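Local coordinates for protein cellulose 1,4-beta-cellobiosidase (PDB 4JJJ) that probably hydrolyses cellulose to release cellobiose, using the family 48 glycoside hydrolase domain of a longer protein, the part contained in this chain, at residues K443-P446 / W447-H451; H535-I539 / G540-P544. The protein carries 1 engineered substitution. All coordinates share one frame; numbering follows the deposited sequence.

Interaction 1: residues K443-P446 / W447-H451; sequences KWVP and WAIQH. With FE (Fe (III) ion), chain M.
W444 and W447 both carry CG anti to the backbone N (chi1 -176° and 171°), which sends the two indoles off the same side of the helix, three residues apart. There the edge of W447 meets the face of W444 in an offset edge-to-face pair with planes at 67°, and W444 NE1 lies 3.5 Å from W447 CZ3. The same face of W444 takes the methyl of A448, whose CB sits 3.8 Å from the centroid of the six-membered ring as a CH-pi contact; alanine is small enough to fit under the indole. On another side of the helix, V445 CG1 touches I449 CD1, one turn further on, at 3.5 Å.

This is the C-terminal part of helix 435-450 in the (α/α)6 barrel, and W444 faces helices 416-432 and 499-516, with Q418 accepting from its NE1. P446 has no N-H to give to the preceding turn, and the helix kinks there; the bonds resume with A448 N to W444 O, followed by I449 N to V445 O at 2.9 Å and Q450 N to P446 O. Beyond the helix, H451 turns its ND1 back to W447 O (2.8 Å), the acceptor lying almost in its ring plane. This bond fixes the rotation of the imidazole and leaves NE2 on its far side to bind the iron(III) ion at 2.2 Å, with three waters also coordinating the metal.

Interaction 2: residues H535-I539 / G540-P544; sequences HRDSI and GIATP. With ZN (zinc ion), chain X.
A short hairpin-like turn in the loop after helix 519-533, its arms joined by a single beta bridge, forms this contact, and a zinc site lies beside its open end. R536 and I541 are a non-hydrogen-bonded antiparallel pair, flanked by A542 N to H535 O (3.1 Å) and D537 N to G540 O (2.9 Å). Alongside each other on one face, R536 CG and I541 CG1 touch at 3.5 Å; the long aliphatic stem of arginine supplies this packing while NE bonds L533 O and NH1 forms a salt bridge with E8 of helix 2-14, and I541 packs against helix 620-637.

The turn is organised by D537. With chi1 at 70° its CG takes the crowded position between backbone N and carbonyl carbon, which brings OD1 within bonding distance of the N-H groups of the turn. OD1 then accepts two weak bonds, from I539 N (3.0 Å), which makes an Asx turn, and from G540 N (2.7 Å), while OD2 is held by H618. With an alanine at this position, the N-H groups of I539 and G540 would probably lose their shared acceptor and H618 its carboxylate partner, leaving the turn freer to shift. Glycine suits position 540 because a beta carbon there would run into I539 O.

At the other end T543 CG2 lies over one face of the H535 ring, 4.0 Å from its centroid, as a CH-pi contact, while T543 OG1 is hydrogen-bonded to Q497 O. Q461, which shares a zinc site with H535, also touches this histidine. H535 ND1 binds the zinc ion at 2.1 Å; three waters coordinate the metal too, and one of them donates a 2.7 Å hydrogen bond to A542 O.

In the fold
Interactions 1 and 2 are separate sites on the same family 48 domain, with centres 27 Å apart and nearest atoms about 15 Å apart; each centre is about 24 Å from that of the chain. The barrel connects them: helix 499-516 packs on interaction 1, and helix 519-533 leads into the hairpin-like turn of interaction 2. Strand 488-496, touched by W447 and H451, runs on to Q497, the partner of T543. Each site has one histidine on a metal, but neither interaction includes the predicted proton donor E51 or the engineered N224 at the predicted nucleophile position. The bound sugar is no direct partner of interaction 2: the T543 side chain lies about 10 Å from a glucose unit.

Interaction 1: residues K443-P446 / W447-H451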
# COMPACT_ATOMS: atom_id res chain seq x y z
N LYS A 443 -23.66 9.72 -0.51
CA LYS A 443 -23.31 10.39 -1.75
C LYS A 443 -22.43 9.53 -2.67
O LYS A 443 -22.55 9.62 -3.89
CB LYS A 443 -22.65 11.69 -1.37
CG LYS A 443 -22.33 12.54 -2.59
CD LYS A 443 -21.87 13.96 -2.31
CE LYS A 443 -21.65 14.76 -3.60
NZ LYS A 443 -21.33 16.23 -3.37
N TRP A 444 -21.57 8.72 -2.12
CA TRP A 444 -20.68 7.90 -2.96
C TRP A 444 -21.35 6.74 -3.62
O TRP A 444 -21.07 6.42 -4.77
CB TRP A 444 -19.44 7.41 -2.08
CG TRP A 444 -18.41 6.65 -2.79
CD1 TRP A 444 -17.23 7.18 -3.30
CD2 TRP A 444 -18.39 5.27 -3.09
NE1 TRP A 444 -16.51 6.23 -3.89
CE2 TRP A 444 -17.20 5.03 -3.83
CE3 TRP A 444 -19.24 4.22 -2.84
CZ2 TRP A 444 -16.84 3.76 -4.26
CZ3 TRP A 444 -18.91 2.96 -3.32
CH2 TRP A 444 -17.74 2.74 -4.00
N VAL A 445 -22.21 6.04 -2.87
CA VAL A 445 -22.81 4.79 -3.32
C VAL A 445 -23.62 4.98 -4.62
O VAL A 445 -23.35 4.27 -5.58
CB VAL A 445 -23.60 4.10 -2.19
CG1 VAL A 445 -24.47 2.94 -2.70
CG2 VAL A 445 -22.65 3.54 -1.14
N PRO A 446 -24.46 5.98 -4.72
CA PRO A 446 -25.14 6.18 -5.99
C PRO A 446 -24.26 6.41 -7.17
O PRO A 446 -24.55 5.92 -8.25
CB PRO A 446 -26.10 7.34 -5.73
CG PRO A 446 -26.15 7.53 -4.29
CD PRO A 446 -24.97 6.88 -3.65
N TRP A 447 -23.18 7.15 -6.96
CA TRP A 447 -22.24 7.43 -7.98
C TRP A 447 -21.61 6.16 -8.44
O TRP A 447 -21.47 5.90 -9.64
CB TRP A 447 -21.10 8.38 -7.47
CG TRP A 447 -20.01 8.56 -8.37
CD1 TRP A 447 -19.99 9.25 -9.57
CD2 TRP A 447 -18.66 8.13 -8.17
NE1 TRP A 447 -18.74 9.26 -10.10
CE2 TRP A 447 -17.89 8.56 -9.28
CE3 TRP A 447 -18.03 7.32 -7.20
CZ2 TRP A 447 -16.55 8.27 -9.44
CZ3 TRP A 447 -16.68 7.03 -7.33
CH2 TRP A 447 -15.94 7.51 -8.52
N ALA A 448 -21.18 5.31 -7.52
CA ALA A 448 -20.58 4.06 -7.91
C ALA A 448 -21.52 3.14 -8.65
O ALA A 448 -21.18 2.61 -9.71
CB ALA A 448 -20.01 3.31 -6.69
N ILE A 449 -22.73 2.99 -8.11
CA ILE A 449 -23.79 2.20 -8.75
C ILE A 449 -24.05 2.67 -10.19
O ILE A 449 -24.16 1.83 -11.11
CB ILE A 449 -25.06 2.20 -7.85
CG1 ILE A 449 -24.76 1.41 -6.57
CG2 ILE A 449 -26.23 1.61 -8.64
CD1 ILE A 449 -25.91 1.47 -5.59
N GLN A 450 -24.13 3.98 -10.36
CA GLN A 450 -24.44 4.63 -11.66
C GLN A 450 -23.40 4.33 -12.71
O GLN A 450 -23.65 4.54 -13.89
CB GLN A 450 -24.44 6.11 -11.45
CG GLN A 450 -25.64 6.67 -10.76
CD GLN A 450 -26.69 5.66 -10.28
OE1 GLN A 450 -26.88 5.49 -9.06
NE2 GLN A 450 -27.47 5.06 -11.25
N HIS A 451 -22.20 3.90 -12.30
CA HIS A 451 -21.11 3.55 -13.20
C HIS A 451 -20.73 2.09 -13.17
O HIS A 451 -19.67 1.74 -13.66
CB HIS A 451 -19.88 4.48 -12.88
CG HIS A 451 -20.20 5.90 -13.13
ND1 HIS A 451 -20.77 6.73 -12.18
CD2 HIS A 451 -20.12 6.64 -14.26
CE1 HIS A 451 -21.09 7.88 -12.71
NE2 HIS A 451 -20.68 7.86 -13.97
FE FE M . -21.37 9.53 -15.28
O HOH W 1 -22.00 8.06 -16.42
O HOH W 2 -23.37 9.55 -15.02
O HOH W 3 -20.87 10.85 -13.80

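Interaction 2: residues H535-I539 / G540-P544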
# COMPACT_ATOMS: atom_id res chain seq x y z
N HIS A 535 -17.05 -16.34 -13.67
CA HIS A 535 -15.67 -16.33 -14.18
C HIS A 535 -14.69 -17.23 -13.36
O HIS A 535 -13.48 -17.04 -13.38
CB HIS A 535 -15.19 -14.89 -14.33
CG HIS A 535 -16.02 -14.12 -15.30
ND1 HIS A 535 -15.81 -14.12 -16.66
CD2 HIS A 535 -17.07 -13.28 -15.10
CE1 HIS A 535 -16.70 -13.37 -17.24
NE2 HIS A 535 -17.45 -12.81 -16.32
N ARG A 536 -15.21 -18.30 -12.75
CA ARG A 536 -14.37 -19.29 -12.08
C ARG A 536 -13.47 -20.06 -13.07
O ARG A 536 -13.92 -20.37 -14.18
CB ARG A 536 -15.25 -20.29 -11.30
CG ARG A 536 -15.76 -19.70 -10.00
CD ARG A 536 -16.63 -20.66 -9.24
NE ARG A 536 -17.88 -20.60 -9.82
CZ ARG A 536 -18.94 -21.32 -9.39
NH1 ARG A 536 -18.79 -22.18 -8.41
NH2 ARG A 536 -20.09 -21.17 -10.00
N ASP A 537 -12.23 -20.30 -12.71
CA ASP A 537 -11.33 -21.19 -13.38
C ASP A 537 -10.68 -22.13 -12.37
O ASP A 537 -11.12 -22.21 -11.19
CB ASP A 537 -10.38 -20.37 -14.22
CG ASP A 537 -9.39 -19.57 -13.38
OD1 ASP A 537 -9.06 -19.94 -12.23
OD2 ASP A 537 -8.84 -18.61 -13.98
N SER A 538 -9.75 -22.94 -12.81
CA SER A 538 -9.27 -24.02 -11.95
C SER A 538 -8.58 -23.50 -10.68
O SER A 538 -8.66 -24.11 -9.64
CB SER A 538 -8.35 -24.96 -12.75
OG SER A 538 -7.18 -24.28 -13.28
N ILE A 539 -7.94 -22.34 -10.75
CA ILE A 539 -7.18 -21.82 -9.62
C ILE A 539 -7.75 -20.58 -8.96
O ILE A 539 -7.14 -20.07 -8.04
CB ILE A 539 -5.73 -21.61 -9.98
CG1 ILE A 539 -5.54 -20.49 -10.97
CG2 ILE A 539 -5.13 -22.94 -10.50
CD1 ILE A 539 -4.08 -20.08 -11.13
N GLY A 540 -8.88 -20.07 -9.49
CA GLY A 540 -9.50 -18.91 -8.86
C GLY A 540 -10.62 -18.42 -9.63
O GLY A 540 -11.43 -19.21 -10.14
N ILE A 541 -10.73 -17.12 -9.78
CA ILE A 541 -11.71 -16.41 -10.63
C ILE A 541 -10.91 -15.34 -11.40
O ILE A 541 -10.19 -14.59 -10.77
CB ILE A 541 -12.81 -15.81 -9.74
CG1 ILE A 541 -13.81 -16.85 -9.34
CG2 ILE A 541 -13.48 -14.65 -10.36
CD1 ILE A 541 -14.68 -16.52 -8.12
N ALA A 542 -11.10 -15.25 -12.71
CA ALA A 542 -10.28 -14.35 -13.52
C ALA A 542 -10.98 -13.97 -14.72
O ALA A 542 -11.87 -14.68 -15.21
CB ALA A 542 -8.98 -15.02 -13.86
N THR A 543 -10.62 -12.80 -15.23
CA THR A 543 -11.20 -12.19 -16.42
C THR A 543 -10.08 -11.63 -17.32
O THR A 543 -8.98 -11.42 -16.90
CB THR A 543 -12.10 -10.97 -16.04
OG1 THR A 543 -11.33 -10.07 -15.22
CG2 THR A 543 -13.33 -11.47 -15.26
N PRO A 544 -10.35 -11.52 -18.63
CA PRO A 544 -9.31 -10.96 -19.49
C PRO A 544 -8.86 -9.54 -19.23
O PRO A 544 -9.65 -8.66 -18.97
CB PRO A 544 -9.99 -10.98 -20.92
CG PRO A 544 -11.23 -11.84 -20.74
CD PRO A 544 -11.63 -11.75 -19.32
ZN ZN X . -14.65 -15.22 -17.96
O HOH W 4 -12.78 -14.77 -17.79
O HOH W 5 -15.27 -14.22 -19.75
O HOH W 6 -14.89 -17.12 -17.67